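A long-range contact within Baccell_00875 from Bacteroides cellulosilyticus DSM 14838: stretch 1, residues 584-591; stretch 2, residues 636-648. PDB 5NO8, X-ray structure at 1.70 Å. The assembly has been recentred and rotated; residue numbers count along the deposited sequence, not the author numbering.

Stretch 1, residues 584-591: SYHLNEVA
Stretch 2, residues 636-648: KRAENVVRNNLCL

Stretch 1 is irregular: Tyr585 to Leu587 have negative phi and psi, and Leu587 to Val590 form a type II turn, closed by Val590 N to Leu587 O at 3.1 Å, with Glu589 at phi/psi 59/33. Stretch 2 is already helical at Lys636, with 3-10 geometry at Leu646 to Leu648. The two stretches run in opposite senses: Tyr585 CA lies 5.0 Å from Asn644 CA, and Glu589 CA 5.7 Å from Val641 CA. Together they bury 491 Å².

Glu589 contributes the largest area. Its CB points toward the helix, and chi1 m, chi2 t and chi3 -91° deliver the carboxylate to two donors about one helical turn apart. Glu589 OE2 forms a salt bridge with Arg637 NE (2.9 Å, 161°; Arg637 chi1 m, chi2 t, chi3 p), lying near the guanidinium plane, plus a weak bond from Arg637 NH2 (3.4 Å); Glu589 OE1 accepts from Asn640 ND2 (2.9 Å, 158°; Asn640 chi1 t, chi2 51°). A water donates to Glu589 OE2 at 2.6 Å.

Asn644 (chi1 m, chi2 -16°) uses its amide on backbone: ND2 donates to Asn588 O at 2.9 Å, satisfying a buried carbonyl.

Van der Waals contacts add to these bonds. Val641 CG2 (chi1 t) sits 3.8 Å from Glu589 CB. Tyr585 (chi1 p, chi2 -88°) brings CE2 to 3.5 Å from Cys647 CB; Cys647 SG (chi1 p) lies 5.0 Å from the Tyr585 ring centroid, at its edge.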

# COMPACT_ATOMS: atom_id res chain seq x y z
N SER A 584 -5.99 -8.04 7.23
CA SER A 584 -4.73 -7.67 7.85
C SER A 584 -4.72 -6.15 7.99
O SER A 584 -5.07 -5.45 7.06
CB SER A 584 -3.55 -8.09 6.99
OG SER A 584 -2.32 -7.60 7.51
N TYR A 585 -4.24 -5.66 9.12
CA TYR A 585 -4.05 -4.23 9.30
C TYR A 585 -3.02 -3.65 8.31
O TYR A 585 -3.09 -2.49 7.98
CB TYR A 585 -3.69 -3.87 10.74
CG TYR A 585 -2.38 -4.43 11.23
CD1 TYR A 585 -2.32 -5.69 11.82
CD2 TYR A 585 -1.18 -3.72 11.06
CE1 TYR A 585 -1.11 -6.23 12.24
CE2 TYR A 585 0.02 -4.23 11.52
CZ TYR A 585 0.04 -5.48 12.13
OH TYR A 585 1.24 -5.99 12.56
N HIS A 586 -2.11 -4.47 7.80
CA HIS A 586 -1.16 -4.00 6.81
C HIS A 586 -1.81 -3.67 5.47
O HIS A 586 -1.26 -2.85 4.70
CB HIS A 586 -0.08 -5.06 6.56
CG HIS A 586 0.90 -5.20 7.67
ND1 HIS A 586 0.87 -6.26 8.56
CD2 HIS A 586 1.92 -4.42 8.05
CE1 HIS A 586 1.86 -6.12 9.43
NE2 HIS A 586 2.51 -5.01 9.15
N LEU A 587 -2.90 -4.35 5.16
CA LEU A 587 -3.49 -4.38 3.81
C LEU A 587 -4.89 -3.86 3.68
O LEU A 587 -5.28 -3.47 2.58
CB LEU A 587 -3.51 -5.82 3.26
CG LEU A 587 -2.22 -6.61 3.32
CD1 LEU A 587 -2.45 -8.04 2.86
CD2 LEU A 587 -1.16 -5.93 2.51
N ASN A 588 -5.67 -3.85 4.76
CA ASN A 588 -7.12 -3.66 4.63
C ASN A 588 -7.43 -2.20 4.31
O ASN A 588 -7.21 -1.31 5.11
CB ASN A 588 -7.86 -4.11 5.89
CG ASN A 588 -9.33 -4.27 5.65
OD1 ASN A 588 -9.82 -5.32 5.16
ND2 ASN A 588 -10.06 -3.25 5.96
N GLU A 589 -7.90 -1.97 3.09
CA GLU A 589 -8.10 -0.62 2.57
C GLU A 589 -6.81 0.21 2.53
O GLU A 589 -6.83 1.42 2.69
CB GLU A 589 -9.23 0.11 3.30
CG GLU A 589 -10.56 -0.61 3.24
CD GLU A 589 -11.72 0.36 3.42
OE1 GLU A 589 -12.12 0.55 4.59
OE2 GLU A 589 -12.21 0.94 2.39
N VAL A 590 -5.68 -0.45 2.29
CA VAL A 590 -4.39 0.20 2.22
C VAL A 590 -3.88 0.12 0.78
O VAL A 590 -3.59 -0.95 0.25
CB VAL A 590 -3.38 -0.49 3.15
CG1 VAL A 590 -1.99 0.13 3.03
CG2 VAL A 590 -3.86 -0.42 4.62
N ALA A 591 -3.68 1.28 0.17
CA ALA A 591 -3.28 1.32 -1.22
C ALA A 591 -1.96 0.61 -1.51
O ALA A 591 -0.96 0.76 -0.78
CB ALA A 591 -3.19 2.75 -1.66
N LYS A 636 -16.70 5.66 7.92
CA LYS A 636 -16.22 4.45 8.60
C LYS A 636 -15.01 3.88 7.85
O LYS A 636 -14.05 3.41 8.47
CB LYS A 636 -17.32 3.41 8.70
CG LYS A 636 -18.51 3.86 9.52
CD LYS A 636 -18.13 4.14 10.95
CE LYS A 636 -19.36 4.09 11.83
NZ LYS A 636 -19.02 4.52 13.21
N ARG A 637 -15.06 3.93 6.53
CA ARG A 637 -13.91 3.51 5.72
C ARG A 637 -12.69 4.39 5.91
O ARG A 637 -11.57 3.89 6.08
CB ARG A 637 -14.32 3.37 4.27
CG ARG A 637 -15.28 2.20 4.10
CD ARG A 637 -15.85 2.18 2.70
NE ARG A 637 -14.82 1.88 1.71
CZ ARG A 637 -15.03 1.79 0.41
NH1 ARG A 637 -16.26 1.97 -0.10
NH2 ARG A 637 -14.01 1.52 -0.39
N ALA A 638 -12.89 5.70 5.96
CA ALA A 638 -11.81 6.62 6.26
C ALA A 638 -11.15 6.29 7.58
O ALA A 638 -9.92 6.35 7.70
CB ALA A 638 -12.34 8.06 6.31
N GLU A 639 -11.97 5.99 8.58
CA GLU A 639 -11.45 5.64 9.92
C GLU A 639 -10.59 4.37 9.90
O GLU A 639 -9.55 4.30 10.58
CB GLU A 639 -12.63 5.48 10.89
CG GLU A 639 -13.23 6.82 11.30
CD GLU A 639 -14.61 6.74 11.93
OE1 GLU A 639 -15.10 5.62 12.18
OE2 GLU A 639 -15.25 7.83 12.14
N ASN A 640 -11.04 3.40 9.15
CA ASN A 640 -10.32 2.14 8.95
C ASN A 640 -8.96 2.38 8.29
O ASN A 640 -7.93 1.84 8.75
CB ASN A 640 -11.17 1.18 8.13
CG ASN A 640 -10.48 -0.14 7.90
OD1 ASN A 640 -10.01 -0.75 8.85
ND2 ASN A 640 -10.39 -0.55 6.65
N VAL A 641 -8.94 3.17 7.22
CA VAL A 641 -7.68 3.45 6.53
C VAL A 641 -6.62 4.06 7.47
O VAL A 641 -5.49 3.59 7.55
CB VAL A 641 -7.87 4.41 5.31
CG1 VAL A 641 -6.52 4.79 4.73
CG2 VAL A 641 -8.74 3.78 4.26
N VAL A 642 -6.99 5.12 8.17
CA VAL A 642 -6.03 5.83 9.01
C VAL A 642 -5.66 5.02 10.26
O VAL A 642 -4.51 5.07 10.68
CB VAL A 642 -6.47 7.29 9.31
CG1 VAL A 642 -6.65 8.04 7.98
CG2 VAL A 642 -7.73 7.37 10.19
N ARG A 643 -6.60 4.25 10.79
CA ARG A 643 -6.36 3.35 11.92
C ARG A 643 -5.28 2.31 11.58
O ARG A 643 -4.36 2.04 12.37
CB ARG A 643 -7.67 2.66 12.30
CG ARG A 643 -7.54 1.59 13.32
CD ARG A 643 -8.88 1.32 13.97
NE ARG A 643 -9.81 0.79 12.97
CZ ARG A 643 -11.00 1.28 12.66
NH1 ARG A 643 -11.52 2.33 13.27
NH2 ARG A 643 -11.73 0.65 11.75
N ASN A 644 -5.34 1.80 10.36
CA ASN A 644 -4.41 0.74 9.97
C ASN A 644 -2.99 1.25 9.80
O ASN A 644 -2.04 0.47 9.93
CB ASN A 644 -4.94 0.01 8.73
CG ASN A 644 -6.17 -0.81 9.03
OD1 ASN A 644 -6.49 -1.08 10.19
ND2 ASN A 644 -6.92 -1.16 7.99
N ASN A 645 -2.82 2.55 9.56
CA ASN A 645 -1.51 3.13 9.50
C ASN A 645 -0.89 3.39 10.87
O ASN A 645 0.26 3.76 10.98
CB ASN A 645 -1.52 4.40 8.66
CG ASN A 645 -1.47 4.12 7.18
OD1 ASN A 645 -0.43 4.34 6.56
ND2 ASN A 645 -2.59 3.69 6.61
N LEU A 646 -1.63 3.16 11.95
CA LEU A 646 -1.06 3.30 13.28
C LEU A 646 0.06 2.33 13.57
O LEU A 646 0.83 2.57 14.48
CB LEU A 646 -2.11 3.19 14.38
CG LEU A 646 -3.15 4.31 14.41
CD1 LEU A 646 -4.23 3.94 15.40
CD2 LEU A 646 -2.50 5.64 14.74
N CYS A 647 0.17 1.24 12.79
CA CYS A 647 1.26 0.30 13.00
C CYS A 647 2.64 0.88 12.74
O CYS A 647 3.62 0.31 13.19
CB CYS A 647 1.05 -0.97 12.20
SG CYS A 647 1.20 -0.70 10.42
N LEU A 648 2.72 2.04 12.10
CA LEU A 648 4.01 2.69 11.83
C LEU A 648 4.59 3.42 13.04
O LEU A 648 5.68 3.97 12.97
CB LEU A 648 3.85 3.67 10.68
CG LEU A 648 3.43 3.09 9.33
CD1 LEU A 648 2.95 4.21 8.43
CD2 LEU A 648 4.56 2.29 8.69
O HOH W 1 -10.70 1.07 0.25